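Local atomic coordinates of 2-oxoglutarate carboxylase small subunit (Hydrogenobacter thermophilus, PDB entry 7KCT), a protein that belongs to the biotin carboxylase family of ATP-grasp proteins and holds ADP, bicarbonate and a magnesium ion in its pockets. Residues 119-124 with 297-302; 268-273 with 280-285. All coordinates share one frame; numbering follows the deposited sequence.

Contact 1 (119-124 with 297-302); sequences ELMGDK and MNTRIQ. With ADP (adenosine-5'-diphosphate), chain D; ADP (adenosine-5'-diphosphate), chain C.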
loop_
_atom_site.group_PDB
_atom_site.type_symbol
_atom_site.label_atom_id
_atom_site.label_comp_id
_atom_site.label_asym_id
_atom_site.label_seq_id
_atom_site.Cartn_x
_atom_site.Cartn_y
_atom_site.Cartn_z
ATOM N N GLU A 119 18.774 28.047 10.711
ATOM C CA GLU A 119 18.764 29.184 11.620
ATOM C C GLU A 119 18.094 30.404 10.992
ATOM O O GLU A 119 17.393 31.155 11.666
ATOM C CB GLU A 119 20.193 29.515 11.987
ATOM C CG GLU A 119 20.436 30.221 13.283
ATOM C CD GLU A 119 21.928 30.215 13.511
ATOM O OE1 GLU A 119 22.627 30.796 12.649
ATOM O OE2 GLU A 119 22.403 29.564 14.470
ATOM N N LEU A 120 18.349 30.652 9.723
ATOM C CA LEU A 120 17.726 31.786 9.062
ATOM C C LEU A 120 16.197 31.696 9.078
ATOM O O LEU A 120 15.514 32.679 9.379
ATOM C CB LEU A 120 18.229 31.869 7.640
ATOM C CG LEU A 120 17.607 32.931 6.750
ATOM C CD1 LEU A 120 18.061 34.342 7.155
ATOM C CD2 LEU A 120 17.868 32.662 5.259
ATOM N N MET A 121 15.643 30.561 8.656
ATOM C CA MET A 121 14.209 30.380 8.524
ATOM C C MET A 121 13.553 29.917 9.790
ATOM O O MET A 121 12.367 29.583 9.752
ATOM C CB MET A 121 13.920 29.398 7.404
ATOM C CG MET A 121 14.584 29.892 6.191
ATOM S SD MET A 121 14.084 31.593 5.646
ATOM C CE MET A 121 12.470 31.434 4.765
ATOM N N GLY A 122 14.257 29.974 10.904
ATOM C CA GLY A 122 13.749 29.524 12.183
ATOM C C GLY A 122 12.903 30.524 12.912
ATOM O O GLY A 122 12.326 30.205 13.951
ATOM N N ASP A 123 12.810 31.732 12.390
ATOM C CA ASP A 123 11.982 32.771 12.963
ATOM C C ASP A 123 11.013 33.186 11.874
ATOM O O ASP A 123 11.439 33.489 10.760
ATOM C CB ASP A 123 12.855 33.925 13.440
ATOM C CG ASP A 123 12.052 35.120 13.868
ATOM O OD1 ASP A 123 11.710 35.936 12.975
ATOM O OD2 ASP A 123 11.733 35.238 15.080
ATOM N N LYS A 124 9.709 33.158 12.185
ATOM C CA LYS A 124 8.711 33.399 11.139
ATOM C C LYS A 124 8.813 34.818 10.582
ATOM O O LYS A 124 8.643 35.030 9.382
ATOM C CB LYS A 124 7.281 33.153 11.659
ATOM C CG LYS A 124 6.889 31.671 11.955
ATOM C CD LYS A 124 5.325 31.453 11.938
ATOM C CE LYS A 124 4.915 30.162 12.659
ATOM N NZ LYS A 124 4.004 30.373 13.847
ATOM N N MET A 297 8.028 28.603 6.559
ATOM C CA MET A 297 8.728 27.531 5.864
ATOM C C MET A 297 9.072 26.478 6.909
ATOM O O MET A 297 9.403 26.823 8.040
ATOM C CB MET A 297 10.016 28.009 5.191
ATOM C CG MET A 297 10.706 26.897 4.418
ATOM S SD MET A 297 12.130 27.355 3.392
ATOM C CE MET A 297 12.132 25.907 2.295
ATOM N N ASN A 298 8.974 25.199 6.562
ATOM C CA ASN A 298 9.400 24.119 7.452
ATOM C C ASN A 298 10.632 23.512 6.789
ATOM O O ASN A 298 10.531 23.008 5.672
ATOM C CB ASN A 298 8.318 23.048 7.644
ATOM C CG ASN A 298 7.191 23.486 8.578
ATOM O OD1 ASN A 298 6.046 23.065 8.417
ATOM N ND2 ASN A 298 7.524 24.261 9.589
ATOM N N THR A 299 11.781 23.598 7.445
ATOM C CA THR A 299 13.045 23.181 6.839
ATOM C C THR A 299 13.360 21.726 7.215
ATOM O O THR A 299 14.348 21.428 7.896
ATOM C CB THR A 299 14.174 24.112 7.275
ATOM O OG1 THR A 299 14.268 24.102 8.699
ATOM C CG2 THR A 299 13.905 25.536 6.810
ATOM N N ARG A 300 12.472 20.829 6.787
ATOM C CA ARG A 300 12.495 19.422 7.194
ATOM C C ARG A 300 11.424 18.685 6.400
ATOM O O ARG A 300 10.596 19.295 5.714
ATOM C CB ARG A 300 12.263 19.283 8.697
ATOM C CG ARG A 300 10.994 20.022 9.217
ATOM C CD ARG A 300 10.433 19.421 10.493
ATOM N NE ARG A 300 9.247 20.102 11.028
ATOM C CZ ARG A 300 7.983 19.845 10.680
ATOM N NH1 ARG A 300 7.694 18.907 9.769
ATOM N NH2 ARG A 300 6.997 20.536 11.267
ATOM N N ILE A 301 11.459 17.354 6.480
ATOM C CA ILE A 301 10.342 16.553 5.985
ATOM C C ILE A 301 9.126 16.852 6.857
ATOM O O ILE A 301 9.255 17.194 8.033
ATOM C CB ILE A 301 10.697 15.054 6.030
ATOM C CG1 ILE A 301 9.769 14.250 5.128
ATOM C CG2 ILE A 301 10.657 14.521 7.482
ATOM C CD1 ILE A 301 10.048 14.367 3.647
ATOM N N GLN A 302 7.940 16.749 6.281
ATOM C CA GLN A 302 6.703 16.851 7.043
ATOM C C GLN A 302 5.957 15.517 7.120
ATOM O O GLN A 302 6.066 14.667 6.239
ATOM C CB GLN A 302 5.772 17.876 6.390
ATOM C CG GLN A 302 6.288 19.271 6.355
ATOM C CD GLN A 302 5.249 20.209 5.775
ATOM O OE1 GLN A 302 4.834 20.049 4.633
ATOM N NE2 GLN A 302 4.781 21.144 6.583
HETATM P PB ADP D . 3.885 18.770 9.989
HETATM O O1B ADP D . 5.012 17.804 9.672
HETATM O O2B ADP D . 2.839 19.133 8.959
HETATM O O3B ADP D . 4.241 19.887 10.918
HETATM P PA ADP D . 2.748 18.367 12.655
HETATM O O1A ADP D . 2.099 17.481 13.664
HETATM O O2A ADP D . 2.800 19.879 12.778
HETATM O O3A ADP D . 2.708 17.914 11.135
HETATM O "O5'" ADP D . 4.612 18.049 13.218
HETATM C "C5'" ADP D . 4.762 16.736 13.905
HETATM C "C4'" ADP D . 5.556 16.791 15.129
HETATM O "O4'" ADP D . 6.514 17.825 15.190
HETATM C "C3'" ADP D . 4.406 17.046 16.263
HETATM O "O3'" ADP D . 4.727 16.350 17.344
HETATM C "C2'" ADP D . 4.617 18.606 16.380
HETATM O "O2'" ADP D . 4.373 19.063 17.626
HETATM C "C1'" ADP D . 6.169 18.591 16.249
HETATM N N9 ADP D . 6.775 19.895 15.754
HETATM C C8 ADP D . 6.434 20.665 14.615
HETATM N N7 ADP D . 7.177 21.796 14.491
HETATM C C5 ADP D . 8.053 21.737 15.554
HETATM C C6 ADP D . 9.066 22.626 15.959
HETATM N N6 ADP D . 9.326 23.774 15.238
HETATM N N1 ADP D . 9.815 22.355 17.078
HETATM C C2 ADP D . 9.463 21.194 17.750
HETATM N N3 ADP D . 8.521 20.253 17.486
HETATM C C4 ADP D . 7.827 20.566 16.351
HETATM P PB ADP C . 2.765 26.531 13.053
HETATM O O1B ADP C . 2.366 26.213 14.452
HETATM O O2B ADP C . 2.387 25.761 11.814
HETATM O O3B ADP C . 4.142 27.153 12.918
HETATM P PA ADP C . 1.709 28.363 11.202
HETATM O O1A ADP C . 1.862 27.517 9.989
HETATM O O2A ADP C . 1.965 29.854 11.047
HETATM O O3A ADP C . 1.837 28.073 12.734
HETATM O "O5'" ADP C . -0.153 28.547 11.048
HETATM C "C5'" ADP C . -0.914 27.618 11.902
HETATM C "C4'" ADP C . -2.224 27.519 11.227
HETATM O "O4'" ADP C . -2.917 28.709 11.670
HETATM C "C3'" ADP C . -2.122 27.575 9.749
HETATM O "O3'" ADP C . -2.176 26.257 9.191
HETATM C "C2'" ADP C . -3.469 28.233 9.461
HETATM O "O2'" ADP C . -4.600 27.310 9.698
HETATM C "C1'" ADP C . -3.615 29.254 10.553
HETATM N N9 ADP C . -3.044 30.564 10.155
HETATM C C8 ADP C . -1.712 30.999 10.170
HETATM N N7 ADP C . -1.613 32.288 9.753
HETATM C C5 ADP C . -2.917 32.668 9.431
HETATM C C6 ADP C . -3.469 33.879 8.941
HETATM N N6 ADP C . -2.657 34.938 8.681
HETATM N N1 ADP C . -4.795 33.990 8.677
HETATM C C2 ADP C . -5.523 32.887 8.979
HETATM N N3 ADP C . -5.146 31.688 9.456
HETATM C C4 ADP C . -3.810 31.612 9.679
HETATM O O HOH W 1 9.240 30.186 8.764
#

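Contact 2 (268-273 with 280-285); sequences VKAAKE and GTMEFI. With MG (magnesium ion), chain E; ADP (adenosine-5'-diphosphate), chain C.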
loop_
_atom_site.group_PDB
_atom_site.type_symbol
_atom_site.label_atom_id
_atom_site.label_comp_id
_atom_site.label_asym_id
_atom_site.label_seq_id
_atom_site.Cartn_x
_atom_site.Cartn_y
_atom_site.Cartn_z
ATOM N N VAL A 268 10.550 27.865 -5.859
ATOM C CA VAL A 268 11.863 27.398 -6.299
ATOM C C VAL A 268 12.856 28.557 -6.276
ATOM O O VAL A 268 13.896 28.504 -5.595
ATOM C CB VAL A 268 11.764 26.757 -7.695
ATOM C CG1 VAL A 268 13.171 26.536 -8.323
ATOM C CG2 VAL A 268 11.083 25.441 -7.619
ATOM N N LYS A 269 12.493 29.665 -6.941
ATOM C CA LYS A 269 13.361 30.850 -6.981
ATOM C C LYS A 269 13.787 31.279 -5.595
ATOM O O LYS A 269 14.949 31.605 -5.360
ATOM C CB LYS A 269 12.639 32.013 -7.680
ATOM C CG LYS A 269 13.479 33.307 -7.839
ATOM C CD LYS A 269 12.687 34.460 -8.479
ATOM C CE LYS A 269 13.439 35.783 -8.338
ATOM N NZ LYS A 269 14.858 35.654 -8.808
ATOM N N ALA A 270 12.863 31.299 -4.653
ATOM C CA ALA A 270 13.240 31.726 -3.319
ATOM C C ALA A 270 14.117 30.682 -2.633
ATOM O O ALA A 270 15.003 31.030 -1.851
ATOM C CB ALA A 270 11.986 32.047 -2.527
ATOM N N ALA A 271 13.858 29.394 -2.891
ATOM C CA ALA A 271 14.679 28.319 -2.334
ATOM C C ALA A 271 16.120 28.413 -2.826
ATOM O O ALA A 271 17.070 28.277 -2.041
ATOM C CB ALA A 271 14.065 26.966 -2.710
ATOM N N LYS A 272 16.302 28.603 -4.126
ATOM C CA LYS A 272 17.648 28.786 -4.666
ATOM C C LYS A 272 18.318 30.021 -4.077
ATOM O O LYS A 272 19.518 30.000 -3.789
ATOM C CB LYS A 272 17.587 28.906 -6.182
ATOM C CG LYS A 272 17.270 27.646 -6.901
ATOM C CD LYS A 272 16.899 27.936 -8.350
ATOM C CE LYS A 272 17.084 26.706 -9.246
ATOM N NZ LYS A 272 18.494 26.656 -9.796
ATOM N N GLU A 273 17.558 31.094 -3.847
ATOM C CA GLU A 273 18.169 32.323 -3.328
ATOM C C GLU A 273 18.788 32.100 -1.956
ATOM O O GLU A 273 19.820 32.694 -1.631
ATOM C CB GLU A 273 17.145 33.465 -3.234
ATOM C CG GLU A 273 16.809 34.160 -4.550
ATOM C CD GLU A 273 15.947 35.422 -4.357
ATOM O OE1 GLU A 273 16.150 36.185 -3.374
ATOM O OE2 GLU A 273 15.052 35.642 -5.199
ATOM N N GLY A 280 12.062 20.462 1.978
ATOM C CA GLY A 280 11.525 21.541 2.785
ATOM C C GLY A 280 10.168 21.899 2.232
ATOM O O GLY A 280 9.808 21.492 1.132
ATOM N N THR A 281 9.399 22.630 3.021
ATOM C CA THR A 281 8.047 22.995 2.640
ATOM C C THR A 281 7.819 24.473 2.896
ATOM O O THR A 281 8.185 24.965 3.960
ATOM C CB THR A 281 7.008 22.169 3.444
ATOM O OG1 THR A 281 7.060 20.809 2.994
ATOM C CG2 THR A 281 5.606 22.767 3.264
ATOM N N MET A 282 7.152 25.160 1.961
ATOM C CA MET A 282 6.707 26.546 2.138
ATOM C C MET A 282 5.195 26.578 2.311
ATOM O O MET A 282 4.474 26.055 1.467
ATOM C CB MET A 282 7.148 27.383 0.958
ATOM C CG MET A 282 8.657 27.393 0.889
ATOM S SD MET A 282 8.919 28.804 -0.091
ATOM C CE MET A 282 10.408 28.376 -0.978
ATOM N N GLU A 283 4.723 27.122 3.440
ATOM C CA GLU A 283 3.303 27.083 3.734
ATOM C C GLU A 283 2.711 28.454 3.410
ATOM O O GLU A 283 3.323 29.486 3.734
ATOM C CB GLU A 283 3.069 26.713 5.196
ATOM C CG GLU A 283 3.735 25.360 5.590
ATOM C CD GLU A 283 3.295 24.806 6.954
ATOM O OE1 GLU A 283 3.125 23.575 7.056
ATOM O OE2 GLU A 283 3.175 25.566 7.951
ATOM N N PHE A 284 1.546 28.438 2.735
ATOM C CA PHE A 284 0.749 29.592 2.309
ATOM C C PHE A 284 -0.655 29.514 2.909
ATOM O O PHE A 284 -1.176 28.426 3.146
ATOM C CB PHE A 284 0.579 29.605 0.805
ATOM C CG PHE A 284 1.832 29.774 0.065
ATOM C CD1 PHE A 284 2.687 28.700 -0.119
ATOM C CD2 PHE A 284 2.176 31.017 -0.452
ATOM C CE1 PHE A 284 3.829 28.868 -0.820
ATOM C CE2 PHE A 284 3.331 31.197 -1.151
ATOM C CZ PHE A 284 4.163 30.128 -1.330
ATOM N N ILE A 285 -1.265 30.669 3.146
ATOM C CA ILE A 285 -2.701 30.827 3.383
ATOM C C ILE A 285 -3.319 31.331 2.082
ATOM O O ILE A 285 -2.782 32.243 1.444
ATOM C CB ILE A 285 -2.962 31.819 4.524
ATOM C CG1 ILE A 285 -2.540 31.285 5.885
ATOM C CG2 ILE A 285 -4.444 32.203 4.581
ATOM C CD1 ILE A 285 -3.298 30.058 6.301
HETATM MG MG MG E . 2.872 25.487 10.107
HETATM P PB ADP C . 2.765 26.531 13.053
HETATM O O1B ADP C . 2.366 26.213 14.452
HETATM O O2B ADP C . 2.387 25.761 11.814
HETATM O O3B ADP C . 4.142 27.153 12.918
HETATM P PA ADP C . 1.709 28.363 11.202
HETATM O O1A ADP C . 1.862 27.517 9.989
HETATM O O2A ADP C . 1.965 29.854 11.047
HETATM O O3A ADP C . 1.837 28.073 12.734
HETATM O "O5'" ADP C . -0.153 28.547 11.048
HETATM C "C5'" ADP C . -0.914 27.618 11.902
HETATM C "C4'" ADP C . -2.224 27.519 11.227
HETATM O "O4'" ADP C . -2.917 28.709 11.670
HETATM C "C3'" ADP C . -2.122 27.575 9.749
HETATM O "O3'" ADP C . -2.176 26.257 9.191
HETATM C "C2'" ADP C . -3.469 28.233 9.461
HETATM O "O2'" ADP C . -4.600 27.310 9.698
HETATM C "C1'" ADP C . -3.615 29.254 10.553
HETATM N N9 ADP C . -3.044 30.564 10.155
HETATM C C8 ADP C . -1.712 30.999 10.170
HETATM N N7 ADP C . -1.613 32.288 9.753
HETATM C C5 ADP C . -2.917 32.668 9.431
HETATM C C6 ADP C . -3.469 33.879 8.941
HETATM N N6 ADP C . -2.657 34.938 8.681
HETATM N N1 ADP C . -4.795 33.990 8.677
HETATM C C2 ADP C . -5.523 32.887 8.979
HETATM N N3 ADP C . -5.146 31.688 9.456
HETATM C C4 ADP C . -3.810 31.612 9.679
HETATM O O HOH W 2 3.923 23.354 10.095
HETATM O O HOH W 3 1.256 24.447 9.945
#

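Contact 1 (119-124 with 297-302)
Met121 reaches Met297 through a bent chain: chi1 at -55° sets CG beside the backbone N, and bends at chi2 (-58°) and chi3 turn the terminal methyl toward the strand. The CE methyl thereby settles against the CB of Met297, 4.2 Å away. A separate contact is made at the root of the same side chain, where Met121 CB packs on the methyl CG2 of Thr299 at 3.9 Å. No direct hydrogen bond joins the two segments, but a water spans them, accepting from Met297 N at 3.0 Å and donating weakly to Met121 O.

Beyond this apolar patch both segments turn to bound nucleotide. Arg300 forks the beta-phosphate of the chain D ADP with its two terminal nitrogens, NH1 reaching O1B at 2.9 Å and NH2 reaching O3B at 2.9 Å. NH1 also donates to Ile301 O, which lies in the guanidinium plane and so helps fix the rotation of the group, while Asn298 CG covers one face near the rim. Lys124 reaches instead toward the chain C ADP, its NZ making a weak hydrogen bond to O3A.

Asp123 N-caps helix 124-133 through OD1 and Arg126 N, and its OD2 forms a salt bridge with Arg202, both arginines belonging with it to the bicarbonate pocket. The contact thus joins the end of helix 115-120 to the end of strand 292-298, where Met297 also touches Met282 of the adjacent strand 278-286 and Ile301 rests on helix 316-324.

Contact 2 (268-273 with 280-285)
Ala270 and Ala271 occupy a regular alpha-helical turn that faces Met282 on an extended strand, and the two backbones stay well apart: the nearest CA atoms, of Ala271 and Gly280, are 9.1 Å from each other. One side chain bridges that gap. Met282 sets CG beside its own backbone N (chi1 -62°) and continues nearly straight through chi2, so that its CE methyl arrives at the helix. There it sits at 4.3 Å from the CB of Ala270, and equally 4.3 Å from the CB of Ala271, touching both methyls from one side. The same CE also approaches the backbone N of Ala271.

Glu283, next along the strand, extends from the other side of it. Its OE2 alone binds the magnesium ion, at 2.2 Å, while a water 3.1 Å from OE1, itself a ligand of the magnesium ion, donates to that oxygen. Glu296 and oxygens of both phosphates of the chain C ADP also bind the ion, and Lys245 forms a salt bridge with Glu283 OE1. Ile285 lies on the nucleotide, its CG1 3.8 Å from C5 of the adenine.

The strand therefore separates two kinds of chemistry. Toward helix 257-273 the contact is wholly van der Waals, a methionine methyl against alanines, whereas on the other side carboxylates and nucleotide phosphates share a magnesium ion, as in ATP-grasp proteins, with the water and Lys245 added here.

In the fold
The centres of the two contacts lie about 10 Å apart, on the same side of the chain's centre, and contact 2 is nested in the long loop that contact 1 closes. They share the four-stranded antiparallel sheet, in which the consecutive strands 278-286 and 292-298 are neighbours: Asn298 N probably donates to Thr281 O at 2.7 Å. Along the chain, segment 119-124 comes first, followed by helix 257-273, strand 278-286 and strand 292-298 with its loop. Contact 2 backs this part of the sheet with a helix, while contact 1 packs the turn after helix 115-120 against the end of strand 292-298. Both touch the chain C ADP, and only contact 1 that of chain D.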